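Local coordinates for protein glycoside Hydrolase (Bacteroides uniformis, PDB 5T99) that probably hydrolyses terminal beta-galactosidic bonds during agarose breakdown, as a family 2 glycoside hydrolase that binds the inhibitor D-galacto-isofagomine, at residues E113-V116 and V121-G124; A456-N461 and D467-N472; N318-A323 and V590-L595; R220-N225 and V231-D236. All blocks are in the same frame, centred on the assembly; numbering follows the deposited sequence.

Interaction 1 (E113-V116 and V121-G124)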
loop_
_atom_site.group_PDB
_atom_site.type_symbol
_atom_site.label_atom_id
_atom_site.label_comp_id
_atom_site.label_asym_id
_atom_site.label_seq_id
_atom_site.Cartn_x
_atom_site.Cartn_y
_atom_site.Cartn_z
ATOM N N GLU A 113 -15.255 -8.033 11.998
ATOM C CA GLU A 113 -16.452 -8.650 12.581
ATOM C C GLU A 113 -17.610 -7.678 12.584
ATOM O O GLU A 113 -18.060 -7.218 13.642
ATOM C CB GLU A 113 -16.165 -9.138 13.993
ATOM C CG GLU A 113 -15.117 -10.224 14.053
ATOM C CD GLU A 113 -15.705 -11.597 14.294
ATOM O OE1 GLU A 113 -15.057 -12.356 15.043
ATOM O OE2 GLU A 113 -16.788 -11.926 13.752
ATOM N N ALA A 114 -18.060 -7.337 11.384
ATOM C CA ALA A 114 -19.125 -6.365 11.222
ATOM C C ALA A 114 -20.502 -7.018 11.300
ATOM O O ALA A 114 -20.718 -8.114 10.770
ATOM C CB ALA A 114 -18.975 -5.617 9.906
ATOM N N LYS A 115 -21.414 -6.334 11.988
ATOM C CA LYS A 115 -22.849 -6.547 11.840
ATOM C C LYS A 115 -23.468 -5.209 11.413
ATOM O O LYS A 115 -23.025 -4.155 11.880
ATOM C CB LYS A 115 -23.457 -7.016 13.154
ATOM C CG LYS A 115 -23.028 -8.409 13.591
ATOM C CD LYS A 115 -23.929 -8.912 14.711
ATOM C CE LYS A 115 -23.573 -10.316 15.165
ATOM N NZ LYS A 115 -22.352 -10.307 16.010
ATOM N N VAL A 116 -24.468 -5.251 10.528
ATOM C CA VAL A 116 -25.112 -4.029 10.027
ATOM C C VAL A 116 -26.633 -4.127 10.101
ATOM O O VAL A 116 -27.212 -5.159 9.748
ATOM C CB VAL A 116 -24.677 -3.684 8.577
ATOM C CG1 VAL A 116 -25.296 -2.366 8.117
ATOM C CG2 VAL A 116 -23.155 -3.619 8.476
ATOM N N VAL A 121 -33.473 -3.643 11.458
ATOM C CA VAL A 121 -33.416 -4.962 10.828
ATOM C C VAL A 121 -31.995 -5.288 10.409
ATOM O O VAL A 121 -31.378 -4.529 9.670
ATOM C CB VAL A 121 -34.323 -5.066 9.593
ATOM C CG1 VAL A 121 -34.332 -6.494 9.058
ATOM C CG2 VAL A 121 -35.737 -4.611 9.926
ATOM N N LYS A 122 -31.496 -6.437 10.864
ATOM C CA LYS A 122 -30.163 -6.924 10.503
ATOM C C LYS A 122 -30.136 -7.246 9.019
ATOM O O LYS A 122 -30.989 -7.986 8.540
ATOM C CB LYS A 122 -29.823 -8.177 11.315
ATOM C CG LYS A 122 -28.368 -8.625 11.227
ATOM C CD LYS A 122 -27.959 -9.324 12.523
ATOM C CE LYS A 122 -26.624 -10.042 12.412
ATOM N NZ LYS A 122 -26.645 -11.177 11.439
ATOM N N VAL A 123 -29.179 -6.667 8.298
ATOM C CA VAL A 123 -29.092 -6.812 6.834
ATOM C C VAL A 123 -27.684 -7.153 6.309
ATOM O O VAL A 123 -27.457 -7.172 5.094
ATOM C CB VAL A 123 -29.616 -5.534 6.118
ATOM C CG1 VAL A 123 -31.140 -5.481 6.167
ATOM C CG2 VAL A 123 -29.000 -4.268 6.719
ATOM N N GLY A 124 -26.754 -7.451 7.216
ATOM C CA GLY A 124 -25.356 -7.620 6.844
ATOM C C GLY A 124 -24.536 -8.157 7.990
ATOM O O GLY A 124 -24.738 -7.772 9.143
#

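Interaction 2 (A456-N461 and D467-N472)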
loop_
_atom_site.group_PDB
_atom_site.type_symbol
_atom_site.label_atom_id
_atom_site.label_comp_id
_atom_site.label_asym_id
_atom_site.label_seq_id
_atom_site.Cartn_x
_atom_site.Cartn_y
_atom_site.Cartn_z
ATOM N N ALA A 456 9.377 -28.444 1.882
ATOM C CA ALA A 456 8.019 -29.010 2.069
ATOM C C ALA A 456 7.006 -28.780 0.930
ATOM O O ALA A 456 6.667 -29.725 0.241
ATOM C CB ALA A 456 7.429 -28.585 3.415
ATOM N N PRO A 457 6.556 -27.528 0.703
ATOM C CA PRO A 457 5.514 -27.315 -0.318
ATOM C C PRO A 457 5.934 -27.683 -1.759
ATOM O O PRO A 457 5.059 -27.994 -2.578
ATOM C CB PRO A 457 5.208 -25.823 -0.200
ATOM C CG PRO A 457 6.480 -25.225 0.277
ATOM C CD PRO A 457 7.138 -26.253 1.160
ATOM N N PHE A 458 7.245 -27.674 -2.040
ATOM C CA PHE A 458 7.789 -28.170 -3.309
ATOM C C PHE A 458 7.737 -29.700 -3.435
ATOM O O PHE A 458 7.447 -30.235 -4.529
ATOM C CB PHE A 458 9.205 -27.652 -3.523
ATOM C CG PHE A 458 9.262 -26.170 -3.693
ATOM C CD1 PHE A 458 9.044 -25.602 -4.938
ATOM C CD2 PHE A 458 9.468 -25.335 -2.609
ATOM C CE1 PHE A 458 9.067 -24.237 -5.103
ATOM C CE2 PHE A 458 9.472 -23.961 -2.773
ATOM C CZ PHE A 458 9.278 -23.412 -4.022
ATOM N N ASP A 459 8.028 -30.389 -2.324
ATOM C CA ASP A 459 7.992 -31.865 -2.255
ATOM C C ASP A 459 6.587 -32.428 -1.989
ATOM O O ASP A 459 6.313 -33.582 -2.318
ATOM C CB ASP A 459 8.939 -32.382 -1.158
ATOM C CG ASP A 459 10.414 -32.133 -1.467
ATOM O OD1 ASP A 459 10.763 -31.744 -2.605
ATOM O OD2 ASP A 459 11.236 -32.342 -0.545
ATOM N N ASN A 460 5.720 -31.608 -1.383
ATOM C CA ASN A 460 4.358 -32.001 -1.055
ATOM C C ASN A 460 3.317 -31.607 -2.123
ATOM O O ASN A 460 2.125 -31.504 -1.815
ATOM C CB ASN A 460 3.953 -31.378 0.285
ATOM C CG ASN A 460 4.855 -31.792 1.436
ATOM O OD1 ASN A 460 5.675 -32.687 1.309
ATOM N ND2 ASN A 460 4.704 -31.116 2.570
ATOM N N ASN A 461 3.755 -31.360 -3.362
ATOM C CA ASN A 461 2.831 -31.096 -4.480
ATOM C C ASN A 461 1.975 -29.824 -4.298
ATOM O O ASN A 461 0.932 -29.720 -4.908
ATOM C CB ASN A 461 1.944 -32.342 -4.709
ATOM C CG ASN A 461 1.284 -32.382 -6.075
ATOM O OD1 ASN A 461 1.858 -31.994 -7.104
ATOM N ND2 ASN A 461 0.061 -32.880 -6.090
ATOM N N ASP A 467 0.268 -21.073 -10.482
ATOM C CA ASP A 467 0.981 -20.826 -11.730
ATOM C C ASP A 467 2.460 -20.447 -11.511
ATOM O O ASP A 467 3.331 -20.846 -12.293
ATOM C CB ASP A 467 0.268 -19.725 -12.543
ATOM C CG ASP A 467 -1.116 -20.137 -13.021
ATOM O OD1 ASP A 467 -1.253 -21.220 -13.627
ATOM O OD2 ASP A 467 -2.071 -19.361 -12.808
ATOM N N ILE A 468 2.731 -19.655 -10.475
ATOM C CA ILE A 468 4.080 -19.138 -10.207
ATOM C C ILE A 468 4.358 -19.271 -8.711
ATOM O O ILE A 468 3.564 -18.807 -7.880
ATOM C CB ILE A 468 4.236 -17.661 -10.643
ATOM C CG1 ILE A 468 3.896 -17.473 -12.140
ATOM C CG2 ILE A 468 5.664 -17.184 -10.410
ATOM C CD1 ILE A 468 3.710 -16.028 -12.564
ATOM N N ALA A 469 5.484 -19.908 -8.380
ATOM C CA ALA A 469 5.869 -20.151 -6.987
ATOM C C ALA A 469 6.757 -19.019 -6.436
ATOM O O ALA A 469 7.793 -18.678 -7.033
ATOM C CB ALA A 469 6.592 -21.489 -6.871
ATOM N N GLY A 470 6.344 -18.448 -5.306
ATOM C CA GLY A 470 7.159 -17.485 -4.578
ATOM C C GLY A 470 7.869 -18.125 -3.394
ATOM O O GLY A 470 7.241 -18.846 -2.628
ATOM N N MET A 471 9.167 -17.852 -3.238
ATOM C CA MET A 471 9.938 -18.311 -2.070
ATOM C C MET A 471 10.196 -17.175 -1.079
ATOM O O MET A 471 10.664 -16.098 -1.464
ATOM C CB MET A 471 11.277 -18.897 -2.513
ATOM C CG MET A 471 11.141 -20.085 -3.438
ATOM S SD MET A 471 12.734 -20.788 -3.863
ATOM C CE MET A 471 13.008 -21.844 -2.458
ATOM N N ASN A 472 9.903 -17.426 0.195
ATOM C CA ASN A 472 10.212 -16.485 1.271
ATOM C C ASN A 472 11.515 -16.861 1.960
ATOM O O ASN A 472 11.597 -17.914 2.585
ATOM C CB ASN A 472 9.089 -16.465 2.299
ATOM C CG ASN A 472 7.839 -15.815 1.777
ATOM O OD1 ASN A 472 7.669 -15.654 0.562
ATOM N ND2 ASN A 472 6.960 -15.405 2.691
#

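Interaction 3 (N318-A323 and V590-L595)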
loop_
_atom_site.group_PDB
_atom_site.type_symbol
_atom_site.label_atom_id
_atom_site.label_comp_id
_atom_site.label_asym_id
_atom_site.label_seq_id
_atom_site.Cartn_x
_atom_site.Cartn_y
_atom_site.Cartn_z
ATOM N N ASN A 318 -0.595 3.628 7.343
ATOM C CA ASN A 318 0.314 4.723 6.998
ATOM C C ASN A 318 0.834 5.422 8.267
ATOM O O ASN A 318 0.809 6.644 8.362
ATOM C CB ASN A 318 -0.396 5.697 6.054
ATOM C CG ASN A 318 -0.401 5.210 4.627
ATOM O OD1 ASN A 318 0.656 4.975 4.044
ATOM N ND2 ASN A 318 -1.585 5.060 4.054
ATOM N N GLY A 319 1.294 4.619 9.232
ATOM C CA GLY A 319 1.984 5.112 10.418
ATOM C C GLY A 319 1.141 6.090 11.223
ATOM O O GLY A 319 0.037 5.733 11.617
ATOM N N PRO A 320 1.623 7.346 11.425
ATOM C CA PRO A 320 0.839 8.353 12.160
ATOM C C PRO A 320 -0.581 8.575 11.671
ATOM O O PRO A 320 -1.434 8.987 12.459
ATOM C CB PRO A 320 1.649 9.645 11.975
ATOM C CG PRO A 320 3.042 9.198 11.705
ATOM C CD PRO A 320 2.917 7.896 10.964
ATOM N N MET A 321 -0.828 8.334 10.385
ATOM C CA MET A 321 -2.177 8.437 9.817
ATOM C C MET A 321 -3.060 7.223 10.097
ATOM O O MET A 321 -4.245 7.249 9.764
ATOM C CB MET A 321 -2.108 8.676 8.305
ATOM C CG MET A 321 -1.420 9.973 7.893
ATOM S SD MET A 321 -2.251 11.478 8.464
ATOM C CE MET A 321 -3.900 11.291 7.771
ATOM N N GLY A 322 -2.517 6.175 10.712
ATOM C CA GLY A 322 -3.304 4.983 10.987
ATOM C C GLY A 322 -3.771 4.274 9.716
ATOM O O GLY A 322 -3.159 4.420 8.650
ATOM N N ALA A 323 -4.872 3.536 9.835
ATOM C CA ALA A 323 -5.404 2.703 8.745
ATOM C C ALA A 323 -6.517 3.347 7.915
ATOM O O ALA A 323 -6.855 2.819 6.859
ATOM C CB ALA A 323 -5.889 1.369 9.292
ATOM N N VAL A 590 12.461 2.424 4.584
ATOM C CA VAL A 590 12.057 3.780 4.919
ATOM C C VAL A 590 11.310 3.662 6.239
ATOM O O VAL A 590 10.582 2.688 6.444
ATOM C CB VAL A 590 11.157 4.367 3.802
ATOM C CG1 VAL A 590 10.637 5.752 4.150
ATOM C CG2 VAL A 590 11.925 4.427 2.480
ATOM N N ASP A 591 11.494 4.633 7.137
ATOM C CA ASP A 591 10.875 4.580 8.474
ATOM C C ASP A 591 9.379 4.884 8.419
ATOM O O ASP A 591 8.849 5.277 7.374
ATOM C CB ASP A 591 11.637 5.468 9.494
ATOM C CG ASP A 591 11.237 6.961 9.456
ATOM O OD1 ASP A 591 10.259 7.375 8.789
ATOM O OD2 ASP A 591 11.920 7.741 10.139
ATOM N N LEU A 592 8.712 4.726 9.555
ATOM C CA LEU A 592 7.246 4.825 9.638
ATOM C C LEU A 592 6.650 6.188 9.254
ATOM O O LEU A 592 5.472 6.262 8.879
ATOM C CB LEU A 592 6.812 4.469 11.055
ATOM C CG LEU A 592 5.352 4.187 11.382
ATOM C CD1 LEU A 592 4.895 2.916 10.680
ATOM C CD2 LEU A 592 5.193 4.068 12.894
ATOM N N CYS A 593 7.432 7.265 9.358
ATOM C CA CYS A 593 6.950 8.605 8.968
ATOM C C CYS A 593 7.454 9.031 7.570
ATOM O O CYS A 593 7.254 10.170 7.150
ATOM C CB CYS A 593 7.288 9.649 10.055
ATOM S SG CYS A 593 9.037 10.090 10.196
ATOM N N GLY A 594 8.080 8.105 6.849
ATOM C CA GLY A 594 8.501 8.330 5.477
ATOM C C GLY A 594 9.896 8.895 5.302
ATOM O O GLY A 594 10.195 9.442 4.240
ATOM N N LEU A 595 10.758 8.755 6.315
ATOM C CA LEU A 595 12.154 9.189 6.197
ATOM C C LEU A 595 13.051 8.008 5.845
ATOM O O LEU A 595 13.002 6.974 6.513
ATOM C CB LEU A 595 12.635 9.890 7.472
ATOM C CG LEU A 595 11.942 11.232 7.733
ATOM C CD1 LEU A 595 12.211 11.706 9.150
ATOM C CD2 LEU A 595 12.365 12.286 6.715
#

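Interaction 4 (R220-N225 and V231-D236)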
loop_
_atom_site.group_PDB
_atom_site.type_symbol
_atom_site.label_atom_id
_atom_site.label_comp_id
_atom_site.label_asym_id
_atom_site.label_seq_id
_atom_site.Cartn_x
_atom_site.Cartn_y
_atom_site.Cartn_z
ATOM N N ARG A 220 -24.272 0.959 -24.137
ATOM C CA ARG A 220 -23.336 1.813 -24.851
ATOM C C ARG A 220 -22.071 2.023 -24.036
ATOM O O ARG A 220 -22.086 2.728 -23.020
ATOM C CB ARG A 220 -23.959 3.162 -25.167
ATOM C CG ARG A 220 -23.117 3.997 -26.113
ATOM C CD ARG A 220 -23.627 5.419 -26.202
ATOM N NE ARG A 220 -25.005 5.454 -26.692
ATOM C CZ ARG A 220 -25.813 6.513 -26.617
ATOM N NH1 ARG A 220 -25.400 7.658 -26.077
ATOM N NH2 ARG A 220 -27.052 6.422 -27.090
ATOM N N HIS A 221 -20.980 1.429 -24.521
ATOM C CA HIS A 221 -19.647 1.603 -23.942
ATOM C C HIS A 221 -18.908 2.754 -24.609
ATOM O O HIS A 221 -18.551 2.644 -25.782
ATOM C CB HIS A 221 -18.812 0.339 -24.135
ATOM C CG HIS A 221 -19.354 -0.856 -23.429
ATOM N ND1 HIS A 221 -19.563 -0.881 -22.068
ATOM C CD2 HIS A 221 -19.700 -2.081 -23.890
ATOM C CE1 HIS A 221 -20.037 -2.064 -21.723
ATOM N NE2 HIS A 221 -20.128 -2.813 -22.811
ATOM N N SER A 222 -18.665 3.828 -23.858
ATOM C CA SER A 222 -17.801 4.925 -24.300
ATOM C C SER A 222 -16.406 4.813 -23.661
ATOM O O SER A 222 -16.268 4.871 -22.426
ATOM C CB SER A 222 -18.429 6.277 -23.957
ATOM O OG SER A 222 -19.664 6.429 -24.624
ATOM N N ILE A 223 -15.391 4.643 -24.512
ATOM C CA ILE A 223 -14.004 4.556 -24.083
ATOM C C ILE A 223 -13.397 5.933 -24.184
ATOM O O ILE A 223 -13.320 6.509 -25.265
ATOM C CB ILE A 223 -13.206 3.535 -24.905
ATOM C CG1 ILE A 223 -13.747 2.135 -24.589
ATOM C CG2 ILE A 223 -11.723 3.616 -24.559
ATOM C CD1 ILE A 223 -13.203 1.036 -25.463
ATOM N N ILE A 224 -12.955 6.447 -23.040
ATOM C CA ILE A 224 -12.579 7.848 -22.904
ATOM C C ILE A 224 -11.091 7.918 -22.585
ATOM O O ILE A 224 -10.592 7.198 -21.707
ATOM C CB ILE A 224 -13.407 8.519 -21.795
ATOM C CG1 ILE A 224 -14.907 8.458 -22.133
ATOM C CG2 ILE A 224 -12.947 9.953 -21.554
ATOM C CD1 ILE A 224 -15.797 8.790 -20.947
ATOM N N ASN A 225 -10.394 8.789 -23.307
ATOM C CA ASN A 225 -8.946 8.957 -23.153
ATOM C C ASN A 225 -8.599 9.869 -21.973
ATOM O O ASN A 225 -9.493 10.382 -21.286
ATOM C CB ASN A 225 -8.270 9.379 -24.494
ATOM C CG ASN A 225 -8.532 10.829 -24.904
ATOM O OD1 ASN A 225 -9.052 11.651 -24.149
ATOM N ND2 ASN A 225 -8.158 11.141 -26.131
ATOM N N VAL A 231 -13.137 8.371 -27.536
ATOM C CA VAL A 231 -12.399 7.954 -28.749
ATOM C C VAL A 231 -12.942 6.681 -29.417
ATOM O O VAL A 231 -12.538 6.343 -30.526
ATOM C CB VAL A 231 -10.882 7.799 -28.471
ATOM C CG1 VAL A 231 -10.317 9.093 -27.909
ATOM C CG2 VAL A 231 -10.577 6.624 -27.528
ATOM N N ALA A 232 -13.846 5.976 -28.747
ATOM C CA ALA A 232 -14.489 4.797 -29.337
ATOM C C ALA A 232 -15.761 4.479 -28.578
ATOM O O ALA A 232 -15.845 4.734 -27.373
ATOM C CB ALA A 232 -13.552 3.592 -29.325
ATOM N N ILE A 233 -16.745 3.943 -29.298
ATOM C CA ILE A 233 -18.019 3.530 -28.719
ATOM C C ILE A 233 -18.337 2.110 -29.186
ATOM O O ILE A 233 -18.282 1.817 -30.388
ATOM C CB ILE A 233 -19.161 4.509 -29.078
ATOM C CG1 ILE A 233 -19.007 5.796 -28.263
ATOM C CG2 ILE A 233 -20.534 3.867 -28.826
ATOM C CD1 ILE A 233 -20.021 6.879 -28.594
ATOM N N LEU A 234 -18.641 1.233 -28.224
ATOM C CA LEU A 234 -18.985 -0.152 -28.511
ATOM C C LEU A 234 -20.401 -0.359 -28.020
ATOM O O LEU A 234 -20.702 -0.087 -26.853
ATOM C CB LEU A 234 -18.042 -1.124 -27.806
ATOM C CG LEU A 234 -18.423 -2.621 -27.866
ATOM C CD1 LEU A 234 -18.556 -3.147 -29.294
ATOM C CD2 LEU A 234 -17.403 -3.443 -27.082
ATOM N N ASN A 235 -21.261 -0.830 -28.916
ATOM C CA ASN A 235 -22.624 -1.152 -28.580
ATOM C C ASN A 235 -22.779 -2.654 -28.330
ATOM O O ASN A 235 -22.078 -3.493 -28.927
ATOM C CB ASN A 235 -23.572 -0.664 -29.676
ATOM C CG ASN A 235 -23.866 0.822 -29.559
ATOM O OD1 ASN A 235 -24.569 1.254 -28.642
ATOM N ND2 ASN A 235 -23.321 1.613 -30.474
ATOM N N ASP A 236 -23.692 -2.976 -27.427
ATOM C CA ASP A 236 -24.006 -4.354 -27.082
ATOM C C ASP A 236 -25.453 -4.368 -26.607
ATOM O O ASP A 236 -26.097 -3.317 -26.583
ATOM C CB ASP A 236 -23.026 -4.853 -26.000
ATOM C CG ASP A 236 -22.982 -6.366 -25.878
ATOM O OD1 ASP A 236 -23.585 -7.057 -26.738
ATOM O OD2 ASP A 236 -22.350 -6.865 -24.904
HETATM O O HOH W 1 -26.141 3.226 -27.889
HETATM O O HOH W 2 -20.689 -5.934 -23.005
#

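Interaction 1 (E113-V116 and V121-G124)
K115 and K122 lean over one face of this beta hairpin, their methylene chains slanting across each other, with CD of K115 3.7 Å from CE of K122. Both chains then bend at the last torsion, which leaves NZ of K115 and NZ of K122 6.3 Å apart. The ammonium of K122 pairs with E125 in a salt bridge, which probably eases the nearness of the two like charges. On the other face V116 and V123 make a looser apolar pair through CG1 and CG2. V123 has chi1 at -75°, which lodges CG2 between its backbone N and carbonyl carbon and brings that methyl to 3.6 Å from V116 O.

The backbone pairing beneath is a classic beta bulge: V123 and G124 together stand opposite V116. V123 N reaches V116 O at 2.9 Å in an almost straight bond (176°), and V116 N bonds to G124 O at 2.9 Å. G124, with no side chain, completes the bulge.

Strand 121-126 forms one margin of the six-stranded antiparallel sheet in the sugar-binding domain; strand 114-118 separates it from strand 146-153. V116 packs on L149 and V151 of that neighbour and, with V123, on I135 of strand 133-136 in the facing sheet.

Interaction 2 (A456-N461 and D467-N472)
The short helix 456-459 packs against strand 468-472 without backbone pairing, F458 and A469 having the nearest CA atoms at 9.0 Å, and the ring of F458 bridges the gap. The helix and the strand belong to a beta-alpha-beta unit of the barrel, in which the chain leaves strand 447-451, makes this single turn and returns as the next parallel strand.

F458 points its CB toward the strand, and with chi1 at -65° its CG lies anti to the carbonyl carbon, which carries the far end of the ring to A469 and M471. CE1 of F458 touches CB of A469 at 4.1 Å, while CZ meets CG of M471 at 3.9 Å. The side chain of M471 runs at about a right angle to that of F458. It is extended as far as the sulfur and then turns at chi3 (84°), which returns its methyl CE to 4.1 Å from CE2 of F458. The sulfur itself stands obliquely to the ring, SD of M471 being 5.3 Å from the centroid of the F458 ring and 51° off its normal, a Met-aromatic contact.

V481 of helix 478-484 touches both F458 and M471, and L490 of strand 490-495 packs on F458 and A469. No hydrogen bond joins the two segments. The contact is thus buried and apolar, held by dispersion and shape, with probably a modest contribution from the polarisable sulfur beside the aromatic ring.

Interaction 3 (N318-A323 and V590-L595)
An Asx turn within a type I beta turn, D591 to G594, presents L592 to the loop that follows strand 305-313 of the catalytic barrel. The contact joins this loop to the one between strand 549-552 and helix 598-607. L592 has CG anti to its backbone N (chi1 -167°), and the branched end consequently rests on the backbone of G319: CG of L592 lies 3.6 Å from CA of G319, and CD1 of L592 lies 3.7 Å from that same CA. Beside G319, CD of P320 lies 3.7 Å from L592 O.

P320 also packs on I791 of strand 787-793 and A764 of strand 761-766, while C593 touches M789, so both loops meet the same C-terminal sheet. R502 makes a salt bridge to OD2 of D591. The other carboxylate oxygen, OD1 of D591, is gripped by two backbone amides, C593 N at 2.9 Å and L595 N at 2.9 Å, which arrive from opposite faces of the carboxylate plane.

Interaction 4 (R220-N225 and V231-D236)
H221 and L234 exchange a pair of backbone hydrogen bonds, H221 N to L234 O and L234 N to H221 O, each 2.8 Å long. Further along, I223 N donates to A232 O, and V231 N to I223 O at 2.9 Å. Two waters extend the network. A bend at chi3 (-60°) places NE of R220, which donates to water 1 at 2.8 Å, in the guanidinium plane; water 1 donates to OD1 of N235, bridging side chains that lie side by side with their flat groups 77° apart. Water 2 sits at the ring edge of H221, 3.2 Å from NE2 of H221, and donates to OD2 of D236. The other ring nitrogen, ND1 of H221, is bonded to T272, which helps to fix the ring's rotation.

These strands form an antiparallel beta hairpin at one margin of a four-stranded sheet in a beta-sandwich domain of this family 2 enzyme. At its turn end V231 and A232 both face I223, a classic beta bulge.

On the face bearing R220, S222 and I233, CG of R220 rests on CG2 of I233 at 3.7 Å, and CG1 of I233 lies 3.8 Å from OG of S222. H221, L234, I223 and A232 occupy the other face. H221 and L234 run alongside each other, their CB atoms 4.0 Å apart. Near the turn N225 crosses V231 at about a right angle, ND2 of N225 coming to 3.5 Å from CG1 of V231, while OD1 of N225 accepts from E229 N. I252 and M254 of strand 245-255 pack against I223.

From the N terminus, interaction 1 comes first and closes a tight hairpin in the sugar-binding domain. Interaction 4 follows in series, closing a second hairpin in a second beta domain, its centre 38 Å from that of interaction 1. The chain then enters the barrel, where interaction 3 opens at 318-323 and closes only at 590-595, spanning 266 residues. Interaction 2 falls within that span, a local closure inside one beta-alpha-beta unit, with about 19 Å between the nearest atoms of the two contacts. None cross and none touch. Three are short-range closures within a single unit; interaction 3 alone brings together distant parts of the sequence, joining early and late barrel loops.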